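PDB 2Z61: probable aspartate aminotransferase 2 from Methanococcus jannaschii, which transfers an amino group from alanine to a furancarboxaldehyde phosphate with the help of pyridoxal 5'-phosphate, making the precursor of the furan moiety of methanofuran. Local coordinates for residues A[41-45]-A[46-50]; A[250-253]-A[254-258]; A[85-88]-A[89-93]. All blocks are in the same frame, centred on the assembly; numbering follows the deposited sequence.

Interaction 1: residues A[41-45]-A[46-50]; sequences FNTPK and PIVDE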
ATOM      1  N   PHE A  41      20.117  11.346   1.582  1.00 31.23           N
ATOM      2  CA  PHE A  41      20.482  11.744   0.227  1.00 30.98           C
ATOM      3  C   PHE A  41      19.233  11.914  -0.625  1.00 29.97           C
ATOM      4  O   PHE A  41      18.174  11.363  -0.314  1.00 27.63           O
ATOM      5  CB  PHE A  41      21.376  10.689  -0.443  1.00 32.13           C
ATOM      6  CG  PHE A  41      22.699  10.480   0.235  1.00 33.36           C
ATOM      7  CD1 PHE A  41      22.777   9.819   1.456  1.00 35.79           C
ATOM      8  CD2 PHE A  41      23.872  10.934  -0.356  1.00 35.58           C
ATOM      9  CE1 PHE A  41      24.004   9.613   2.077  1.00 37.31           C
ATOM     10  CE2 PHE A  41      25.103  10.734   0.256  1.00 37.39           C
ATOM     11  CZ  PHE A  41      25.171  10.072   1.476  1.00 37.01           C
ATOM     12  N   ASN A  42      19.363  12.694  -1.692  1.00 29.86           N
ATOM     13  CA  ASN A  42      18.269  12.898  -2.630  1.00 30.26           C
ATOM     14  C   ASN A  42      18.254  11.704  -3.565  1.00 28.53           C
ATOM     15  O   ASN A  42      19.233  10.956  -3.631  1.00 28.22           O
ATOM     16  CB  ASN A  42      18.519  14.133  -3.494  1.00 33.86           C
ATOM     17  CG  ASN A  42      18.333  15.425  -2.730  1.00 38.34           C
ATOM     18  OD1 ASN A  42      17.259  15.693  -2.186  1.00 41.75           O
ATOM     19  ND2 ASN A  42      19.375  16.240  -2.684  1.00 41.81           N
ATOM     20  N   THR A  43      17.179  11.518  -4.301  1.00 24.10           N
ATOM     21  CA  THR A  43      17.225  10.437  -5.267  1.00 24.69           C
ATOM     22  C   THR A  43      18.156  10.774  -6.427  1.00 25.80           C
ATOM     23  O   THR A  43      18.178  11.869  -6.975  1.00 26.50           O
ATOM     24  CB  THR A  43      15.843  10.115  -5.837  1.00 22.53           C
ATOM     25  OG1 THR A  43      14.971   9.713  -4.774  1.00 29.12           O
ATOM     26  CG2 THR A  43      15.941   9.003  -6.872  1.00 22.23           C
ATOM     27  N   PRO A  44      18.968   9.755  -6.850  1.00 25.82           N
ATOM     28  CA  PRO A  44      19.866  10.012  -7.953  1.00 28.09           C
ATOM     29  C   PRO A  44      19.193  10.698  -9.139  1.00 28.18           C
ATOM     30  O   PRO A  44      18.071  10.364  -9.532  1.00 27.59           O
ATOM     31  CB  PRO A  44      20.487   8.645  -8.301  1.00 26.84           C
ATOM     32  CG  PRO A  44      19.721   7.628  -7.470  1.00 30.42           C
ATOM     33  CD  PRO A  44      19.328   8.397  -6.242  1.00 27.95           C
ATOM     34  N   LYS A  45      19.913  11.668  -9.702  1.00 29.05           N
ATOM     35  CA  LYS A  45      19.437  12.486 -10.813  1.00 28.77           C
ATOM     36  C   LYS A  45      18.809  11.761 -11.995  1.00 27.23           C
ATOM     37  O   LYS A  45      17.726  12.132 -12.440  1.00 25.42           O
ATOM     38  CB  LYS A  45      20.569  13.386 -11.324  1.00 32.30           C
ATOM     39  CG  LYS A  45      20.094  14.502 -12.243  1.00 34.21           C
ATOM     40  CD  LYS A  45      21.263  15.289 -12.818  1.00 40.37           C
ATOM     41  CE  LYS A  45      20.783  16.452 -13.678  1.00 39.45           C
ATOM     42  NZ  LYS A  45      20.168  17.524 -12.860  1.00 43.95           N
ATOM     43  N   PRO A  46      19.484  10.740 -12.543  1.00 25.73           N
ATOM     44  CA  PRO A  46      18.856  10.057 -13.676  1.00 24.53           C
ATOM     45  C   PRO A  46      17.483   9.473 -13.354  1.00 25.43           C
ATOM     46  O   PRO A  46      16.638   9.350 -14.244  1.00 21.14           O
ATOM     47  CB  PRO A  46      19.892   9.000 -14.075  1.00 22.74           C
ATOM     48  CG  PRO A  46      20.803   8.903 -12.892  1.00 28.78           C
ATOM     49  CD  PRO A  46      20.865  10.281 -12.349  1.00 26.21           C
ATOM     50  N   ILE A  47      17.258   9.124 -12.087  1.00 24.92           N
ATOM     51  CA  ILE A  47      15.969   8.574 -11.669  1.00 22.01           C
ATOM     52  C   ILE A  47      14.949   9.708 -11.603  1.00 21.75           C
ATOM     53  O   ILE A  47      13.829   9.575 -12.099  1.00 21.20           O
ATOM     54  CB  ILE A  47      16.056   7.872 -10.284  1.00 21.62           C
ATOM     55  CG1 ILE A  47      16.946   6.625 -10.386  1.00 19.93           C
ATOM     56  CG2 ILE A  47      14.655   7.476  -9.814  1.00 17.11           C
ATOM     57  CD1 ILE A  47      17.237   5.947  -9.060  1.00 23.72           C
ATOM     58  N   VAL A  48      15.344  10.827 -11.002  1.00 21.18           N
ATOM     59  CA  VAL A  48      14.460  11.986 -10.897  1.00 21.14           C
ATOM     60  C   VAL A  48      14.012  12.461 -12.286  1.00 23.64           C
ATOM     61  O   VAL A  48      12.816  12.696 -12.513  1.00 24.19           O
ATOM     62  CB  VAL A  48      15.162  13.167 -10.164  1.00 23.48           C
ATOM     63  CG1 VAL A  48      14.369  14.470 -10.360  1.00 22.04           C
ATOM     64  CG2 VAL A  48      15.292  12.857  -8.678  1.00 21.80           C
ATOM     65  N   ASP A  49      14.961  12.589 -13.217  1.00 23.56           N
ATOM     66  CA  ASP A  49      14.629  13.050 -14.572  1.00 24.95           C
ATOM     67  C   ASP A  49      13.671  12.106 -15.298  1.00 23.41           C
ATOM     68  O   ASP A  49      12.782  12.547 -16.020  1.00 26.64           O
ATOM     69  CB  ASP A  49      15.902  13.253 -15.413  1.00 25.69           C
ATOM     70  CG  ASP A  49      16.831  14.320 -14.831  1.00 28.80           C
ATOM     71  OD1 ASP A  49      16.353  15.176 -14.065  1.00 27.78           O
ATOM     72  OD2 ASP A  49      18.036  14.319 -15.145  1.00 32.79           O
ATOM     73  N   GLU A  50      13.847  10.805 -15.103  1.00 23.55           N
ATOM     74  CA  GLU A  50      12.981   9.826 -15.741  1.00 21.24           C
ATOM     75  C   GLU A  50      11.560   9.959 -15.180  1.00 24.13           C
ATOM     76  O   GLU A  50      10.575   9.718 -15.882  1.00 26.09           O
ATOM     77  CB  GLU A  50      13.528   8.419 -15.493  1.00 25.39           C
ATOM     78  CG  GLU A  50      12.945   7.348 -16.385  1.00 26.73           C
ATOM     79  CD  GLU A  50      12.953   7.759 -17.848  1.00 30.82           C
ATOM     80  OE1 GLU A  50      13.914   8.446 -18.262  1.00 31.54           O
ATOM     81  OE2 GLU A  50      12.007   7.389 -18.580  1.00 32.15           O
TER

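Interaction 2: residues A[250-253]-A[254-258]; sequences NLFI and SAPTI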
ATOM      1  N   ASN A 250      -6.193  -7.004  -5.090  1.00 31.05           N
ATOM      2  CA  ASN A 250      -7.302  -6.575  -4.246  1.00 32.78           C
ATOM      3  C   ASN A 250      -6.986  -5.368  -3.368  1.00 32.62           C
ATOM      4  O   ASN A 250      -7.720  -4.377  -3.382  1.00 30.94           O
ATOM      5  CB  ASN A 250      -7.772  -7.738  -3.356  1.00 31.92           C
ATOM      6  CG  ASN A 250      -8.652  -8.735  -4.105  1.00 36.07           C
ATOM      7  OD1 ASN A 250      -9.880  -8.619  -4.107  1.00 34.47           O
ATOM      8  ND2 ASN A 250      -8.026  -9.714  -4.751  1.00 34.28           N
ATOM      9  N   LEU A 251      -5.883  -5.451  -2.628  1.00 30.53           N
ATOM     10  CA  LEU A 251      -5.486  -4.409  -1.685  1.00 31.76           C
ATOM     11  C   LEU A 251      -4.755  -3.168  -2.185  1.00 30.34           C
ATOM     12  O   LEU A 251      -4.814  -2.122  -1.535  1.00 29.97           O
ATOM     13  CB  LEU A 251      -4.632  -5.027  -0.571  1.00 33.62           C
ATOM     14  CG  LEU A 251      -5.240  -6.069   0.372  1.00 38.46           C
ATOM     15  CD1 LEU A 251      -6.423  -5.459   1.073  1.00 41.10           C
ATOM     16  CD2 LEU A 251      -5.665  -7.314  -0.388  1.00 42.08           C
ATOM     17  N   PHE A 252      -4.073  -3.255  -3.323  1.00 28.69           N
ATOM     18  CA  PHE A 252      -3.301  -2.108  -3.786  1.00 26.70           C
ATOM     19  C   PHE A 252      -3.410  -1.789  -5.283  1.00 27.47           C
ATOM     20  O   PHE A 252      -3.237  -0.638  -5.691  1.00 25.97           O
ATOM     21  CB  PHE A 252      -1.831  -2.344  -3.406  1.00 27.50           C
ATOM     22  CG  PHE A 252      -1.001  -1.101  -3.389  1.00 26.98           C
ATOM     23  CD1 PHE A 252      -1.315  -0.054  -2.532  1.00 28.21           C
ATOM     24  CD2 PHE A 252       0.078  -0.963  -4.247  1.00 29.13           C
ATOM     25  CE1 PHE A 252      -0.568   1.113  -2.537  1.00 30.53           C
ATOM     26  CE2 PHE A 252       0.835   0.207  -4.260  1.00 26.97           C
ATOM     27  CZ  PHE A 252       0.510   1.245  -3.407  1.00 25.78           C
ATOM     28  N   ILE A 253      -3.698  -2.809  -6.086  1.00 27.08           N
ATOM     29  CA  ILE A 253      -3.817  -2.686  -7.539  1.00 27.04           C
ATOM     30  C   ILE A 253      -2.438  -2.713  -8.213  1.00 28.55           C
ATOM     31  O   ILE A 253      -2.140  -3.636  -8.965  1.00 31.69           O
ATOM     32  CB  ILE A 253      -4.554  -1.396  -7.964  1.00 29.91           C
ATOM     33  CG1 ILE A 253      -5.876  -1.251  -7.195  1.00 29.51           C
ATOM     34  CG2 ILE A 253      -4.823  -1.437  -9.463  1.00 27.36           C
ATOM     35  CD1 ILE A 253      -6.887  -2.331  -7.477  1.00 34.75           C
ATOM     36  N   SER A 254      -1.596  -1.711  -7.953  1.00 26.05           N
ATOM     37  CA  SER A 254      -0.253  -1.675  -8.545  1.00 23.77           C
ATOM     38  C   SER A 254       0.603  -0.541  -7.978  1.00 24.98           C
ATOM     39  O   SER A 254       0.077   0.487  -7.555  1.00 20.91           O
ATOM     40  CB  SER A 254      -0.337  -1.547 -10.074  1.00 28.03           C
ATOM     41  OG  SER A 254      -0.962  -0.339 -10.489  1.00 29.39           O
ATOM     42  N   ALA A 255       1.921  -0.734  -7.956  1.00 21.39           N
ATOM     43  CA  ALA A 255       2.833   0.274  -7.432  1.00 22.59           C
ATOM     44  C   ALA A 255       2.672   1.575  -8.214  1.00 19.92           C
ATOM     45  O   ALA A 255       2.284   1.565  -9.380  1.00 20.31           O
ATOM     46  CB  ALA A 255       4.277  -0.213  -7.528  1.00 21.33           C
ATOM     47  N   PRO A 256       2.972   2.717  -7.581  1.00 21.86           N
ATOM     48  CA  PRO A 256       2.824   3.988  -8.296  1.00 21.22           C
ATOM     49  C   PRO A 256       3.502   3.992  -9.672  1.00 20.64           C
ATOM     50  O   PRO A 256       4.683   3.667  -9.824  1.00 18.12           O
ATOM     51  CB  PRO A 256       3.391   5.023  -7.312  1.00 22.37           C
ATOM     52  CG  PRO A 256       4.166   4.214  -6.311  1.00 23.54           C
ATOM     53  CD  PRO A 256       3.425   2.925  -6.198  1.00 23.72           C
ATOM     54  N   THR A 257       2.718   4.342 -10.680  1.00 22.36           N
ATOM     55  CA  THR A 257       3.174   4.356 -12.056  1.00 20.13           C
ATOM     56  C   THR A 257       4.451   5.140 -12.359  1.00 22.42           C
ATOM     57  O   THR A 257       5.323   4.658 -13.081  1.00 21.11           O
ATOM     58  CB  THR A 257       2.047   4.854 -12.955  1.00 19.04           C
ATOM     59  OG1 THR A 257       0.890   4.047 -12.712  1.00 18.62           O
ATOM     60  CG2 THR A 257       2.430   4.751 -14.431  1.00 20.63           C
ATOM     61  N   ILE A 258       4.560   6.339 -11.811  1.00 24.27           N
ATOM     62  CA  ILE A 258       5.730   7.170 -12.046  1.00 25.06           C
ATOM     63  C   ILE A 258       7.002   6.538 -11.494  1.00 26.75           C
ATOM     64  O   ILE A 258       8.050   6.605 -12.126  1.00 26.61           O
ATOM     65  CB  ILE A 258       5.547   8.569 -11.417  1.00 28.31           C
ATOM     66  CG1 ILE A 258       4.422   9.308 -12.141  1.00 30.46           C
ATOM     67  CG2 ILE A 258       6.829   9.373 -11.519  1.00 31.98           C
ATOM     68  CD1 ILE A 258       3.945  10.533 -11.400  1.00 34.32           C
TER

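Interaction 3: residues A[85-88]-A[89-93]; sequences ADII and PDNII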
ATOM      1  N   ALA A  85      22.488 -16.455 -10.080  1.00 67.65           N
ATOM      2  CA  ALA A  85      21.135 -16.986 -10.008  1.00 67.00           C
ATOM      3  C   ALA A  85      20.258 -16.437 -11.125  1.00 66.08           C
ATOM      4  O   ALA A  85      20.149 -15.223 -11.301  1.00 67.87           O
ATOM      5  CB  ALA A  85      20.520 -16.655  -8.656  1.00 66.70           C
ATOM      6  N   ASP A  86      19.636 -17.334 -11.884  1.00 63.74           N
ATOM      7  CA  ASP A  86      18.763 -16.918 -12.970  1.00 61.96           C
ATOM      8  C   ASP A  86      17.316 -16.943 -12.490  1.00 58.57           C
ATOM      9  O   ASP A  86      16.833 -17.954 -11.974  1.00 57.72           O
ATOM     10  CB  ASP A  86      18.937 -17.835 -14.183  1.00 66.61           C
ATOM     11  CG  ASP A  86      18.678 -19.289 -13.854  1.00 70.35           C
ATOM     12  OD1 ASP A  86      19.412 -19.851 -13.012  1.00 72.69           O
ATOM     13  OD2 ASP A  86      17.738 -19.867 -14.437  1.00 72.13           O
ATOM     14  N   ILE A  87      16.634 -15.818 -12.658  1.00 54.02           N
ATOM     15  CA  ILE A  87      15.251 -15.685 -12.226  1.00 51.08           C
ATOM     16  C   ILE A  87      14.405 -15.174 -13.383  1.00 47.84           C
ATOM     17  O   ILE A  87      14.839 -14.308 -14.137  1.00 46.69           O
ATOM     18  CB  ILE A  87      15.149 -14.691 -11.049  1.00 52.43           C
ATOM     19  CG1 ILE A  87      15.988 -15.194  -9.876  1.00 53.23           C
ATOM     20  CG2 ILE A  87      13.705 -14.529 -10.616  1.00 54.68           C
ATOM     21  CD1 ILE A  87      16.111 -14.201  -8.747  1.00 55.00           C
ATOM     22  N   ILE A  88      13.200 -15.715 -13.518  1.00 44.38           N
ATOM     23  CA  ILE A  88      12.284 -15.312 -14.580  1.00 42.66           C
ATOM     24  C   ILE A  88      11.457 -14.096 -14.135  1.00 40.12           C
ATOM     25  O   ILE A  88      11.122 -13.965 -12.958  1.00 38.00           O
ATOM     26  CB  ILE A  88      11.329 -16.480 -14.949  1.00 44.14           C
ATOM     27  CG1 ILE A  88      12.141 -17.670 -15.470  1.00 47.92           C
ATOM     28  CG2 ILE A  88      10.332 -16.041 -16.005  1.00 46.48           C
ATOM     29  CD1 ILE A  88      13.109 -18.262 -14.458  1.00 51.85           C
ATOM     30  N   PRO A  89      11.128 -13.191 -15.068  1.00 38.53           N
ATOM     31  CA  PRO A  89      10.342 -11.998 -14.736  1.00 39.14           C
ATOM     32  C   PRO A  89       9.009 -12.289 -14.051  1.00 39.16           C
ATOM     33  O   PRO A  89       8.519 -11.469 -13.278  1.00 39.45           O
ATOM     34  CB  PRO A  89      10.167 -11.317 -16.088  1.00 38.88           C
ATOM     35  CG  PRO A  89      11.473 -11.627 -16.762  1.00 40.73           C
ATOM     36  CD  PRO A  89      11.650 -13.103 -16.445  1.00 39.16           C
ATOM     37  N   ASP A  90       8.428 -13.451 -14.332  1.00 40.28           N
ATOM     38  CA  ASP A  90       7.158 -13.836 -13.722  1.00 41.28           C
ATOM     39  C   ASP A  90       7.307 -14.165 -12.235  1.00 37.82           C
ATOM     40  O   ASP A  90       6.313 -14.256 -11.516  1.00 37.03           O
ATOM     41  CB  ASP A  90       6.553 -15.047 -14.447  1.00 46.47           C
ATOM     42  CG  ASP A  90       5.857 -14.671 -15.750  1.00 50.39           C
ATOM     43  OD1 ASP A  90       5.091 -13.681 -15.761  1.00 51.99           O
ATOM     44  OD2 ASP A  90       6.066 -15.376 -16.761  1.00 52.54           O
ATOM     45  N   ASN A  91       8.545 -14.347 -11.782  1.00 34.62           N
ATOM     46  CA  ASN A  91       8.810 -14.666 -10.380  1.00 34.74           C
ATOM     47  C   ASN A  91       8.998 -13.404  -9.549  1.00 30.57           C
ATOM     48  O   ASN A  91       9.410 -13.471  -8.394  1.00 28.89           O
ATOM     49  CB  ASN A  91      10.077 -15.513 -10.247  1.00 36.01           C
ATOM     50  CG  ASN A  91       9.942 -16.868 -10.886  1.00 43.36           C
ATOM     51  OD1 ASN A  91      10.845 -17.333 -11.582  1.00 50.49           O
ATOM     52  ND2 ASN A  91       8.803 -17.516 -10.658  1.00 42.35           N
ATOM     53  N   ILE A  92       8.685 -12.260 -10.144  1.00 28.24           N
ATOM     54  CA  ILE A  92       8.861 -10.976  -9.481  1.00 28.21           C
ATOM     55  C   ILE A  92       7.588 -10.133  -9.498  1.00 30.19           C
ATOM     56  O   ILE A  92       6.872 -10.099 -10.495  1.00 32.94           O
ATOM     57  CB  ILE A  92       9.982 -10.166 -10.185  1.00 24.94           C
ATOM     58  CG1 ILE A  92      11.221 -11.046 -10.368  1.00 25.09           C
ATOM     59  CG2 ILE A  92      10.307  -8.904  -9.392  1.00 26.01           C
ATOM     60  CD1 ILE A  92      12.481 -10.280 -10.745  1.00 20.80           C
ATOM     61  N   ILE A  93       7.298  -9.466  -8.386  1.00 28.90           N
ATOM     62  CA  ILE A  93       6.145  -8.575  -8.330  1.00 28.14           C
ATOM     63  C   ILE A  93       6.586  -7.234  -7.758  1.00 23.49           C
ATOM     64  O   ILE A  93       7.303  -7.175  -6.754  1.00 23.23           O
ATOM     65  CB  ILE A  93       5.002  -9.120  -7.461  1.00 27.08           C
ATOM     66  CG1 ILE A  93       4.402 -10.369  -8.103  1.00 34.18           C
ATOM     67  CG2 ILE A  93       3.910  -8.070  -7.335  1.00 27.41           C
ATOM     68  CD1 ILE A  93       3.109 -10.826  -7.443  1.00 38.51           C
TER

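Interaction 1: residues A[41-45]-A[46-50]
P44 and I47 meet in a tight apolar contact: the two side chains run side by side in the same sense, and CG of the proline ring lies only 3.4 Å from CD1 of I47. T43 adds its methyl group from the loop before the helix, CG2 standing 3.6 Å from CG2 of I47 with the two side chains at about a right angle. With OG1 of T43 beside the backbone N (chi1 -61°), CG2 is left anti to it and faces I47, while OG1 bonds to the carbonyl of A225. V48 rests CG2 against T43 O at 3.5 Å.

The hydrogen bonds belong to the main chain. P44 O takes two donors, V48 N at 3.1 Å lying in the carbonyl plane and I47 N at 3.0 Å approaching from above it. D49 N closes the next turn on K45 O at 2.9 Å, nearly straight (173°). P46 brings no N-H to this first turn, where a helix asks none of it, and K45 N is met by the carboxylate of E274 on helix 269-295.

Charge plays a looser part. The stem of K45 slants across D49, K45 CG lying 3.6 Å from D49 OD2. K45 NZ stays 4.5 Å from D49 OD2, beyond a salt bridge, although the opposite charges probably attract.

T60 and L55 of the second subunit pack on T43 and V48. The whole is a helix N-terminus with P44 at the N-cap position, its carbonyl oxygen receiving the first N-H groups, set against the dimer partner of a pyridoxal-phosphate aminotransferase.

Interaction 2: residues A[250-253]-A[254-258]
F252 and S254 close a classic gamma turn around I253, which opens the short link between helix 238-251 and helix 257-263 at the dimer interface of this pyridoxal-phosphate aminotransferase. S254 N reaches F252 O at 3.0 Å, a weak and bent bond, as expected of so small a ring. The turn needs I253 at a positive phi, near +80°, uncommon for a residue branched at CB.

The F252 ring reaches forward from the start of the turn. With CG anti to its backbone N (chi1 -161°), the ring is carried along so that its CE2 edge meets A255 CA at 3.7 Å and, more loosely, P256 CD at 4.2 Å, both near the ring plane.

Further out, the second subunit packs against the link. The F252 ring meets F252 of the other chain with planes at about 55°, N250 OD1 is bonded by N128 ND2 of that chain, and P256, the N-cap of helix 257-263, packs on R230 there. The loop around residues 61-65 of the same chain also bonds to the link: T257 OG1 bonds to H61 O, T63 N makes a weak bond to S254 OG, and the carbonyl oxygen of I253 accepts the hydroxyl OG of S65.

Interaction 3: residues A[85-88]-A[89-93]
I88 and N91 are joined by a type I beta turn, with P89 and D90 at its corners, that feeds the chain into strand 92-95 of the large sheet in this pyridoxal-phosphate transaminase. It illustrates how a turn before an edge strand can satisfy several of its backbone atoms.

I88 O is taken by N91 N at 2.9 Å, the donor standing about 49° out of the carbonyl plane, as the tight curve of the chain requires. D90 N comes close to the same oxygen, but at too poor an angle to bond. P89 N has no hydrogen to offer. The amide of I88 turns to the N91 side chain: N91 OD1 accepts from I88 N across 3.5 Å, a weak bond. N91 CG lies anti to its own carbonyl carbon (chi1 -65°), which swings the amide back over the opening of the turn.

P89 O has two donors, I92 N at 3.2 Å and NH1 of R72 from helix 69-82. The same helix supplies S76, whose OG bonds to I87 O, while D90 OD1 makes long, weak ion pairs with R66 and R72. Once the strand begins, I93 pairs through its backbone with V234 of the neighbouring strand 232-235.

Apolar contacts fill in beneath. I87 and I92 both pack on I235, and CG2 of I87 lies 4.3 Å from CG1 of I92. The same I87 CG2 methyl supports the stem of N91 at CB, 3.8 Å away. On the exposed side the I88 side chain crosses the proline ring at about a right angle, and I88 CG2 presses to 3.3 Å from P89 CD.

In the fold
All three interactions lie where regular structure begins or ends, yet their settings set their chemistry. Interaction 2 is the buried one, between two helices, and its touching residues rely on an aromatic edge, one weak bond and much help from the other subunit. Interaction 1, partly buried, also leans on that subunit but builds a helix start from backbone hydrogen bonds, with a lysine and an aspartate near each other on its outer side, beyond a salt bridge. Interaction 3 touches no other chain and lies at the edge of the large sheet, where arginine and serine side chains of helix 69-82 add to the backbone bonding. Its strand and interaction 2 share helix 238-251, against which I93 packs. Interactions 1 and 2 come within about 5 Å at their nearest atoms.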